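Local structure of lasso peptide isopeptidase AtxE2 (Asticcacaulis excentricus, 5TXE) at residues 195-200 / 220-224. The protein hydrolyses the isopeptide bond of the lasso peptides astexin-2 and astexin-3, recognising their knotted structure, chiefly the loop, and converting them to linear peptides. The protein carries 1 engineered substitution. Numbering follows the deposited sequence.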
loop_
_atom_site.group_PDB
_atom_site.type_symbol
_atom_site.label_atom_id
_atom_site.label_comp_id
_atom_site.label_asym_id
_atom_site.label_seq_id
_atom_site.Cartn_x
_atom_site.Cartn_y
_atom_site.Cartn_z
ATOM N N ALA A 195 -24.247 18.321 -1.312
ATOM C CA ALA A 195 -24.907 17.187 -0.687
ATOM C C ALA A 195 -24.591 17.246 0.816
ATOM O O ALA A 195 -25.466 16.954 1.619
ATOM C CB ALA A 195 -24.420 15.867 -1.262
ATOM N N GLU A 196 -23.377 17.657 1.170
ATOM C CA GLU A 196 -23.013 17.826 2.555
ATOM C C GLU A 196 -23.843 18.869 3.208
ATOM O O GLU A 196 -24.217 18.712 4.374
ATOM C CB GLU A 196 -21.528 18.128 2.746
ATOM C CG GLU A 196 -20.692 16.865 2.710
ATOM C CD GLU A 196 -19.189 17.106 2.899
ATOM O OE1 GLU A 196 -18.651 18.112 2.311
ATOM O OE2 GLU A 196 -18.548 16.257 3.605
ATOM N N ALA A 197 -24.164 19.945 2.493
ATOM C CA ALA A 197 -24.966 20.990 3.112
ATOM C C ALA A 197 -26.388 20.518 3.282
ATOM O O ALA A 197 -27.075 20.849 4.293
ATOM C CB ALA A 197 -24.883 22.307 2.306
ATOM N N GLU A 198 -26.854 19.708 2.354
ATOM C CA GLU A 198 -28.191 19.169 2.511
ATOM C C GLU A 198 -28.261 18.227 3.743
ATOM O O GLU A 198 -29.217 18.285 4.513
ATOM C CB GLU A 198 -28.688 18.507 1.226
ATOM C CG GLU A 198 -30.157 18.001 1.243
ATOM C CD GLU A 198 -31.265 19.047 1.614
ATOM O OE1 GLU A 198 -31.177 20.246 1.202
ATOM O OE2 GLU A 198 -32.257 18.651 2.315
ATOM N N ILE A 199 -27.263 17.374 3.933
ATOM C CA ILE A 199 -27.197 16.557 5.115
ATOM C C ILE A 199 -27.266 17.387 6.383
ATOM O O ILE A 199 -27.979 17.022 7.312
ATOM C CB ILE A 199 -25.947 15.707 5.069
ATOM C CG1 ILE A 199 -26.208 14.533 4.108
ATOM C CG2 ILE A 199 -25.558 15.147 6.435
ATOM C CD1 ILE A 199 -24.922 13.811 3.760
ATOM N N GLU A 200 -26.547 18.498 6.419
ATOM C CA GLU A 200 -26.508 19.400 7.557
ATOM C C GLU A 200 -27.870 19.995 7.852
ATOM O O GLU A 200 -28.271 20.017 9.024
ATOM C CB GLU A 200 -25.432 20.487 7.351
ATOM C CG GLU A 200 -25.447 21.606 8.342
ATOM C CD GLU A 200 -24.919 21.214 9.702
ATOM O OE1 GLU A 200 -24.128 20.238 9.809
ATOM O OE2 GLU A 200 -25.269 21.928 10.671
ATOM N N ARG A 220 -22.473 10.572 11.328
ATOM C CA ARG A 220 -23.172 11.388 10.353
ATOM C C ARG A 220 -23.435 10.576 9.107
ATOM O O ARG A 220 -22.680 9.673 8.778
ATOM C CB ARG A 220 -22.362 12.601 9.961
ATOM C CG ARG A 220 -22.096 13.597 11.069
ATOM C CD ARG A 220 -21.246 14.798 10.536
ATOM N NE ARG A 220 -22.009 15.704 9.659
ATOM C CZ ARG A 220 -22.830 16.658 10.096
ATOM N NH1 ARG A 220 -23.015 16.882 11.399
ATOM N NH2 ARG A 220 -23.445 17.448 9.223
ATOM N N PRO A 221 -24.526 10.889 8.394
ATOM C CA PRO A 221 -24.758 10.220 7.138
ATOM C C PRO A 221 -23.656 10.629 6.160
ATOM O O PRO A 221 -23.210 11.773 6.215
ATOM C CB PRO A 221 -26.085 10.789 6.663
ATOM C CG PRO A 221 -26.678 11.491 7.808
ATOM C CD PRO A 221 -25.528 11.920 8.639
ATOM N N ARG A 222 -23.242 9.706 5.296
ATOM C CA ARG A 222 -22.318 9.995 4.207
ATOM C C ARG A 222 -23.102 10.363 2.954
ATOM O O ARG A 222 -24.284 9.996 2.797
ATOM C CB ARG A 222 -21.470 8.751 3.924
ATOM C CG ARG A 222 -20.817 8.266 5.184
ATOM C CD ARG A 222 -19.331 7.883 5.298
ATOM N NE ARG A 222 -18.941 6.637 4.644
ATOM C CZ ARG A 222 -17.914 5.827 4.980
ATOM N NH1 ARG A 222 -17.147 5.981 6.068
ATOM N NH2 ARG A 222 -17.680 4.773 4.204
ATOM N N VAL A 223 -22.427 11.029 2.041
ATOM C CA VAL A 223 -22.979 11.369 0.771
ATOM C C VAL A 223 -22.953 10.122 -0.100
ATOM O O VAL A 223 -21.900 9.487 -0.275
ATOM C CB VAL A 223 -22.106 12.430 0.068
ATOM C CG1 VAL A 223 -22.581 12.668 -1.353
ATOM C CG2 VAL A 223 -22.063 13.742 0.883
ATOM N N LEU A 224 -24.092 9.807 -0.692
ATOM C CA LEU A 224 -24.231 8.675 -1.642
ATOM C C LEU A 224 -23.924 9.111 -3.074
ATOM O O LEU A 224 -24.297 10.202 -3.493
ATOM C CB LEU A 224 -25.665 8.158 -1.611
ATOM C CG LEU A 224 -26.112 7.700 -0.212
ATOM C CD1 LEU A 224 -27.619 7.357 -0.198
ATOM C CD2 LEU A 224 -25.276 6.509 0.257
HETATM O O HOH W 1 -22.739 17.647 6.363
HETATM O O HOH W 2 -24.812 19.078 12.189
#
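I199 is the main apolar residue on the helix side. Its CG2 lies against the ring of P221, 3.9 Å from CD, while CG1 anti to the carbonyl carbon (chi1 -78°) and an extended chi2 carry CD1 to the 221-222 backbone, 3.6 Å from P221 O, and on to V223 CG2 at 4.1 Å. One turn earlier, A195 CB sits against both methyls of V223, 3.7 Å from CG1, and E196 CG touches V223 CG2. Cutting I199 back to an alanine removes CG2 and CD1, which would probably open a gap against P221 and strip V223 CG2 of part of its apolar cover. The polar part is a salt bridge between two exposed residues: R220 NH2 donates to the anti side of E200 OE1 at 2.9 Å. Carboxylate and guanidinium planes are almost parallel (9°) but offset, OE1 lying tilted out of the guanidinium plane, and the N-H...O angle is 140°. A water in that plane bridges NH1 and E200 OE1; a second, also in plane, ties NH2 to E196 O. Helix 190-202 is thus fastened to the loop that leads into strand 230-235, with W207 packing on R220 and P221; on the side away from the helix, R222 forms a cation-pi contact with Y118 and lies near W116, which binds astexin-3.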